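Local coordinates for beta-hydroxyacyl-(Acyl-carrier-protein) dehydratase FabA/FabZ (PDB 6QSR), which probably dehydrates 3-hydroxyacyl chains on an acyl carrier protein during aryl polyene pigment biosynthesis, as one half of the ApeI:P dehydratase heterocomplex, at residues M38-V52 / E81-H94. Numbering follows the deposited sequence.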
loop_
_atom_site.group_PDB
_atom_site.type_symbol
_atom_site.label_atom_id
_atom_site.label_comp_id
_atom_site.label_asym_id
_atom_site.label_seq_id
_atom_site.Cartn_x
_atom_site.Cartn_y
_atom_site.Cartn_z
ATOM N N MET B 38 8.584 3.658 -7.661
ATOM C CA MET B 38 7.292 3.333 -7.032
ATOM C C MET B 38 6.232 2.727 -7.967
ATOM O O MET B 38 5.034 2.845 -7.705
ATOM C CB MET B 38 6.732 4.575 -6.311
ATOM C CG MET B 38 7.404 4.833 -4.980
ATOM S SD MET B 38 7.221 3.465 -3.817
ATOM C CE MET B 38 5.439 3.309 -3.715
ATOM N N VAL B 39 6.663 2.068 -9.043
ATOM C CA VAL B 39 5.768 1.230 -9.836
ATOM C C VAL B 39 6.121 -0.190 -9.460
ATOM O O VAL B 39 7.249 -0.633 -9.695
ATOM C CB VAL B 39 5.950 1.442 -11.346
ATOM C CG1 VAL B 39 5.092 0.462 -12.140
ATOM C CG2 VAL B 39 5.622 2.877 -11.718
ATOM N N LEU B 40 5.155 -0.903 -8.887
ATOM C CA LEU B 40 5.380 -2.236 -8.350
ATOM C C LEU B 40 4.711 -3.328 -9.203
ATOM O O LEU B 40 4.445 -4.413 -8.711
ATOM C CB LEU B 40 4.903 -2.297 -6.887
ATOM C CG LEU B 40 5.905 -1.755 -5.859
ATOM C CD1 LEU B 40 5.890 -0.231 -5.796
ATOM C CD2 LEU B 40 5.639 -2.344 -4.484
ATOM N N LEU B 41 4.465 -3.037 -10.481
ATOM C CA LEU B 41 3.979 -4.031 -11.443
ATOM C C LEU B 41 4.878 -3.981 -12.668
ATOM O O LEU B 41 5.516 -2.964 -12.927
ATOM C CB LEU B 41 2.523 -3.754 -11.843
ATOM C CG LEU B 41 1.506 -3.568 -10.715
ATOM C CD1 LEU B 41 0.190 -3.030 -11.264
ATOM C CD2 LEU B 41 1.289 -4.881 -9.983
ATOM N N GLU B 42 4.907 -5.074 -13.421
ATOM C CA GLU B 42 5.761 -5.203 -14.610
ATOM C C GLU B 42 5.011 -5.372 -15.933
ATOM O O GLU B 42 5.516 -4.949 -16.959
ATOM C CB GLU B 42 6.751 -6.356 -14.402
ATOM C CG GLU B 42 7.813 -6.005 -13.368
ATOM C CD GLU B 42 8.719 -7.155 -12.963
ATOM O OE1 GLU B 42 8.311 -8.333 -13.053
ATOM O OE2 GLU B 42 9.853 -6.866 -12.520
ATOM N N GLN B 43 3.818 -5.967 -15.917
ATOM C CA GLN B 43 3.126 -6.328 -17.152
ATOM C C GLN B 43 1.603 -6.176 -17.015
ATOM O O GLN B 43 1.024 -6.670 -16.043
ATOM C CB GLN B 43 3.479 -7.780 -17.474
ATOM C CG GLN B 43 3.016 -8.297 -18.824
ATOM C CD GLN B 43 4.125 -8.397 -19.851
ATOM O OE1 GLN B 43 4.971 -7.505 -19.972
ATOM N NE2 GLN B 43 4.125 -9.491 -20.608
ATOM N N VAL B 44 0.969 -5.489 -17.975
ATOM C CA VAL B 44 -0.499 -5.520 -18.117
ATOM C C VAL B 44 -0.827 -6.764 -18.947
ATOM O O VAL B 44 -0.331 -6.906 -20.064
ATOM C CB VAL B 44 -1.081 -4.276 -18.833
ATOM C CG1 VAL B 44 -2.602 -4.280 -18.772
ATOM C CG2 VAL B 44 -0.572 -2.994 -18.209
ATOM N N ILE B 45 -1.641 -7.658 -18.394
ATOM C CA ILE B 45 -2.057 -8.885 -19.088
ATOM C C ILE B 45 -3.417 -8.681 -19.770
ATOM O O ILE B 45 -3.598 -9.063 -20.927
ATOM C CB ILE B 45 -2.118 -10.085 -18.117
ATOM C CG1 ILE B 45 -0.769 -10.315 -17.411
ATOM C CG2 ILE B 45 -2.531 -11.359 -18.843
ATOM C CD1 ILE B 45 0.391 -10.677 -18.317
ATOM N N ASN B 46 -4.374 -8.103 -19.052
ATOM C CA ASN B 46 -5.706 -7.860 -19.610
ATOM C C ASN B 46 -6.404 -6.726 -18.881
ATOM O O ASN B 46 -6.185 -6.517 -17.678
ATOM C CB ASN B 46 -6.561 -9.133 -19.536
ATOM C CG ASN B 46 -7.426 -9.320 -20.760
ATOM O OD1 ASN B 46 -8.436 -8.639 -20.929
ATOM N ND2 ASN B 46 -7.026 -10.241 -21.634
ATOM N N VAL B 47 -7.224 -5.986 -19.624
ATOM C CA VAL B 47 -8.102 -4.970 -19.054
ATOM C C VAL B 47 -9.440 -4.994 -19.784
ATOM O O VAL B 47 -9.481 -5.122 -21.017
ATOM C CB VAL B 47 -7.538 -3.527 -19.187
ATOM C CG1 VAL B 47 -8.299 -2.592 -18.253
ATOM C CG2 VAL B 47 -6.043 -3.455 -18.892
ATOM N N SER B 48 -10.518 -4.843 -19.018
ATOM C CA SER B 48 -11.858 -4.704 -19.577
ATOM C C SER B 48 -12.648 -3.724 -18.723
ATOM O O SER B 48 -12.130 -3.204 -17.739
ATOM C CB SER B 48 -12.553 -6.067 -19.641
ATOM O OG SER B 48 -12.947 -6.508 -18.358
ATOM N N ASP B 49 -13.907 -3.497 -19.084
ATOM C CA ASP B 49 -14.756 -2.548 -18.360
ATOM C C ASP B 49 -14.990 -2.892 -16.881
ATOM O O ASP B 49 -15.327 -2.004 -16.112
ATOM C CB ASP B 49 -16.115 -2.379 -19.063
ATOM C CG ASP B 49 -15.998 -1.706 -20.425
ATOM O OD1 ASP B 49 -16.533 -2.261 -21.409
ATOM O OD2 ASP B 49 -15.368 -0.631 -20.516
ATOM N N ASN B 50 -14.831 -4.153 -16.475
ATOM C CA ASN B 50 -15.025 -4.519 -15.065
ATOM C C ASN B 50 -13.891 -5.356 -14.431
ATOM O O ASN B 50 -14.093 -5.946 -13.364
ATOM C CB ASN B 50 -16.358 -5.249 -14.920
ATOM C CG ASN B 50 -16.381 -6.580 -15.653
ATOM O OD1 ASN B 50 -15.348 -7.061 -16.119
ATOM N ND2 ASN B 50 -17.564 -7.180 -15.759
ATOM N N HIS B 51 -12.728 -5.405 -15.078
ATOM C CA HIS B 51 -11.648 -6.333 -14.702
ATOM C C HIS B 51 -10.272 -5.810 -15.128
ATOM O O HIS B 51 -10.131 -5.167 -16.181
ATOM C CB HIS B 51 -11.939 -7.725 -15.306
ATOM C CG HIS B 51 -10.728 -8.589 -15.491
ATOM N ND1 HIS B 51 -10.334 -9.528 -14.561
ATOM C CD2 HIS B 51 -9.831 -8.664 -16.505
ATOM C CE1 HIS B 51 -9.242 -10.137 -14.991
ATOM N NE2 HIS B 51 -8.914 -9.627 -16.165
ATOM N N VAL B 52 -9.258 -6.104 -14.313
ATOM C CA VAL B 52 -7.872 -5.884 -14.703
ATOM C C VAL B 52 -6.992 -7.022 -14.189
ATOM O O VAL B 52 -7.164 -7.491 -13.051
ATOM C CB VAL B 52 -7.346 -4.488 -14.248
ATOM C CG1 VAL B 52 -7.477 -4.293 -12.738
ATOM C CG2 VAL B 52 -5.904 -4.272 -14.691
ATOM N N GLU B 81 -0.529 -2.769 -2.076
ATOM C CA GLU B 81 0.049 -1.825 -3.037
ATOM C C GLU B 81 0.041 -2.378 -4.461
ATOM O O GLU B 81 -0.184 -1.630 -5.405
ATOM C CB GLU B 81 1.479 -1.430 -2.646
ATOM C CG GLU B 81 2.127 -0.353 -3.530
ATOM C CD GLU B 81 1.405 0.991 -3.512
ATOM O OE1 GLU B 81 0.598 1.238 -2.594
ATOM O OE2 GLU B 81 1.645 1.818 -4.420
ATOM N N MET B 82 0.312 -3.669 -4.623
ATOM C CA MET B 82 0.200 -4.295 -5.935
ATOM C C MET B 82 -1.271 -4.272 -6.418
ATOM O O MET B 82 -1.545 -3.930 -7.565
ATOM C CB MET B 82 0.787 -5.709 -5.920
ATOM C CG MET B 82 2.307 -5.752 -5.704
ATOM S SD MET B 82 2.978 -7.430 -5.756
ATOM C CE MET B 82 2.428 -8.012 -4.160
ATOM N N MET B 83 -2.212 -4.582 -5.527
ATOM C CA MET B 83 -3.649 -4.507 -5.853
ATOM C C MET B 83 -4.119 -3.085 -6.156
ATOM O O MET B 83 -4.892 -2.867 -7.104
ATOM C CB MET B 83 -4.484 -5.127 -4.734
ATOM C CG MET B 83 -4.419 -6.642 -4.721
ATOM S SD MET B 83 -5.422 -7.364 -3.404
ATOM C CE MET B 83 -4.247 -7.407 -2.074
ATOM N N ALA B 84 -3.633 -2.127 -5.371
ATOM C CA ALA B 84 -3.945 -0.715 -5.578
ATOM C C ALA B 84 -3.475 -0.240 -6.944
ATOM O O ALA B 84 -4.227 0.432 -7.673
ATOM C CB ALA B 84 -3.316 0.135 -4.485
ATOM N N GLN B 85 -2.250 -0.609 -7.303
ATOM C CA GLN B 85 -1.698 -0.215 -8.595
ATOM C C GLN B 85 -2.401 -0.884 -9.766
ATOM O O GLN B 85 -2.546 -0.261 -10.807
ATOM C CB GLN B 85 -0.185 -0.427 -8.647
ATOM C CG GLN B 85 0.543 0.625 -7.833
ATOM C CD GLN B 85 2.049 0.572 -7.963
ATOM O OE1 GLN B 85 2.590 0.078 -8.955
ATOM N NE2 GLN B 85 2.737 1.092 -6.958
ATOM N N ALA B 86 -2.870 -2.120 -9.590
ATOM C CA ALA B 86 -3.684 -2.773 -10.612
ATOM C C ALA B 86 -4.968 -1.989 -10.888
ATOM O O ALA B 86 -5.362 -1.842 -12.042
ATOM C CB ALA B 86 -4.013 -4.211 -10.216
ATOM N N ILE B 87 -5.576 -1.450 -9.832
ATOM C CA ILE B 87 -6.765 -0.609 -9.953
ATOM C C ILE B 87 -6.378 0.673 -10.695
ATOM O O ILE B 87 -7.135 1.160 -11.546
ATOM C CB ILE B 87 -7.398 -0.275 -8.569
ATOM C CG1 ILE B 87 -7.925 -1.542 -7.881
ATOM C CG2 ILE B 87 -8.539 0.734 -8.725
ATOM C CD1 ILE B 87 -8.136 -1.379 -6.387
ATOM N N GLY B 88 -5.206 1.212 -10.361
ATOM C CA GLY B 88 -4.621 2.348 -11.076
ATOM C C GLY B 88 -4.441 2.131 -12.570
ATOM O O GLY B 88 -4.718 3.036 -13.366
ATOM N N VAL B 89 -3.985 0.935 -12.945
ATOM C CA VAL B 89 -3.837 0.550 -14.350
ATOM C C VAL B 89 -5.211 0.522 -15.031
ATOM O O VAL B 89 -5.365 1.063 -16.129
ATOM C CB VAL B 89 -3.124 -0.817 -14.500
ATOM C CG1 VAL B 89 -3.220 -1.349 -15.929
ATOM C CG2 VAL B 89 -1.660 -0.714 -14.067
ATOM N N TRP B 90 -6.195 -0.106 -14.380
ATOM C CA TRP B 90 -7.579 -0.100 -14.861
ATOM C C TRP B 90 -8.079 1.303 -15.218
ATOM O O TRP B 90 -8.545 1.520 -16.340
ATOM C CB TRP B 90 -8.521 -0.760 -13.850
ATOM C CG TRP B 90 -9.936 -0.851 -14.321
ATOM C CD1 TRP B 90 -10.494 -1.860 -15.050
ATOM C CD2 TRP B 90 -10.971 0.106 -14.096
ATOM N NE1 TRP B 90 -11.817 -1.594 -15.283
ATOM C CE2 TRP B 90 -12.135 -0.386 -14.716
ATOM C CE3 TRP B 90 -11.023 1.347 -13.443
ATOM C CZ2 TRP B 90 -13.345 0.317 -14.702
ATOM C CZ3 TRP B 90 -12.228 2.040 -13.417
ATOM C CH2 TRP B 90 -13.371 1.528 -14.051
ATOM N N SER B 91 -7.969 2.246 -14.280
ATOM C CA SER B 91 -8.471 3.599 -14.518
ATOM C C SER B 91 -7.640 4.327 -15.568
ATOM O O SER B 91 -8.195 5.054 -16.391
ATOM C CB SER B 91 -8.551 4.418 -13.228
ATOM O OG SER B 91 -7.306 4.448 -12.566
ATOM N N GLY B 92 -6.326 4.104 -15.557
ATOM C CA GLY B 92 -5.433 4.671 -16.569
ATOM C C GLY B 92 -5.747 4.255 -17.994
ATOM O O GLY B 92 -5.771 5.100 -18.893
ATOM N N TRP B 93 -5.968 2.953 -18.190
ATOM C CA TRP B 93 -6.328 2.382 -19.494
ATOM C C TRP B 93 -7.608 3.015 -20.039
ATOM O O TRP B 93 -7.663 3.405 -21.202
ATOM C CB TRP B 93 -6.483 0.840 -19.421
ATOM C CG TRP B 93 -7.415 0.256 -20.479
ATOM C CD1 TRP B 93 -8.773 0.139 -20.393
ATOM C CD2 TRP B 93 -7.052 -0.270 -21.757
ATOM N NE1 TRP B 93 -9.282 -0.421 -21.536
ATOM C CE2 TRP B 93 -8.248 -0.685 -22.393
ATOM C CE3 TRP B 93 -5.836 -0.432 -22.428
ATOM C CZ2 TRP B 93 -8.262 -1.255 -23.672
ATOM C CZ3 TRP B 93 -5.848 -0.997 -23.703
ATOM C CH2 TRP B 93 -7.056 -1.404 -24.310
ATOM N N HIS B 94 -8.628 3.095 -19.190
ATOM C CA HIS B 94 -9.922 3.660 -19.579
ATOM C C HIS B 94 -9.895 5.161 -19.861
ATOM O O HIS B 94 -10.610 5.625 -20.751
ATOM C CB HIS B 94 -10.991 3.295 -18.548
ATOM C CG HIS B 94 -11.403 1.864 -18.638
ATOM N ND1 HIS B 94 -11.007 0.912 -17.724
ATOM C CD2 HIS B 94 -12.116 1.206 -19.583
ATOM C CE1 HIS B 94 -11.490 -0.261 -18.084
ATOM N NE2 HIS B 94 -12.163 -0.114 -19.209
#
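The Q85 side-chain amide grips the 38-40 backbone with both ends. L40 N donates to Q85 OE1 at 2.7 Å, nearly straight (171°). Q85 NE2 gives a weak bond to M38 O. The same NE2 donates to E81 OE2 (2.9 Å), close to the amide plane, on the anti side of the carboxylate. Two good bonds and the weak one hold the rotation of this buried amide. The Q85 side chain also touches H34 of the sodium site.

A second polar group lies at the type I turn 48-51. W90 presents its ring edge to it, and NE1 makes a weak bond to S48 O at 3.0 Å. H94 ND1 donates back to W90 O (2.9 Å), above the carbonyl plane. With this bond made, the H94 ring sets its CE1 edge towards S48 O.

Helix 79-97 is the central helix of a hotdog fold, and strands 43-48 and 51-57 are part of the sheet curled around it. The axes of strand 43-48 and helix segment 81-94 come within 8.8 Å, their directions 59° apart.

Between the two polar groups the packing is mainly apolar. L41 CD1 lies on the helix backbone, 3.6 Å from A86 N. V44 and V89 meet tip to tip. V52 CG1 presses on A86 O and on W90 CB. V47 CG1 sits over one face of the W93 five-membered ring, a CH-pi contact at 3.9 Å from the centroid; Y25 also meets the W93 ring.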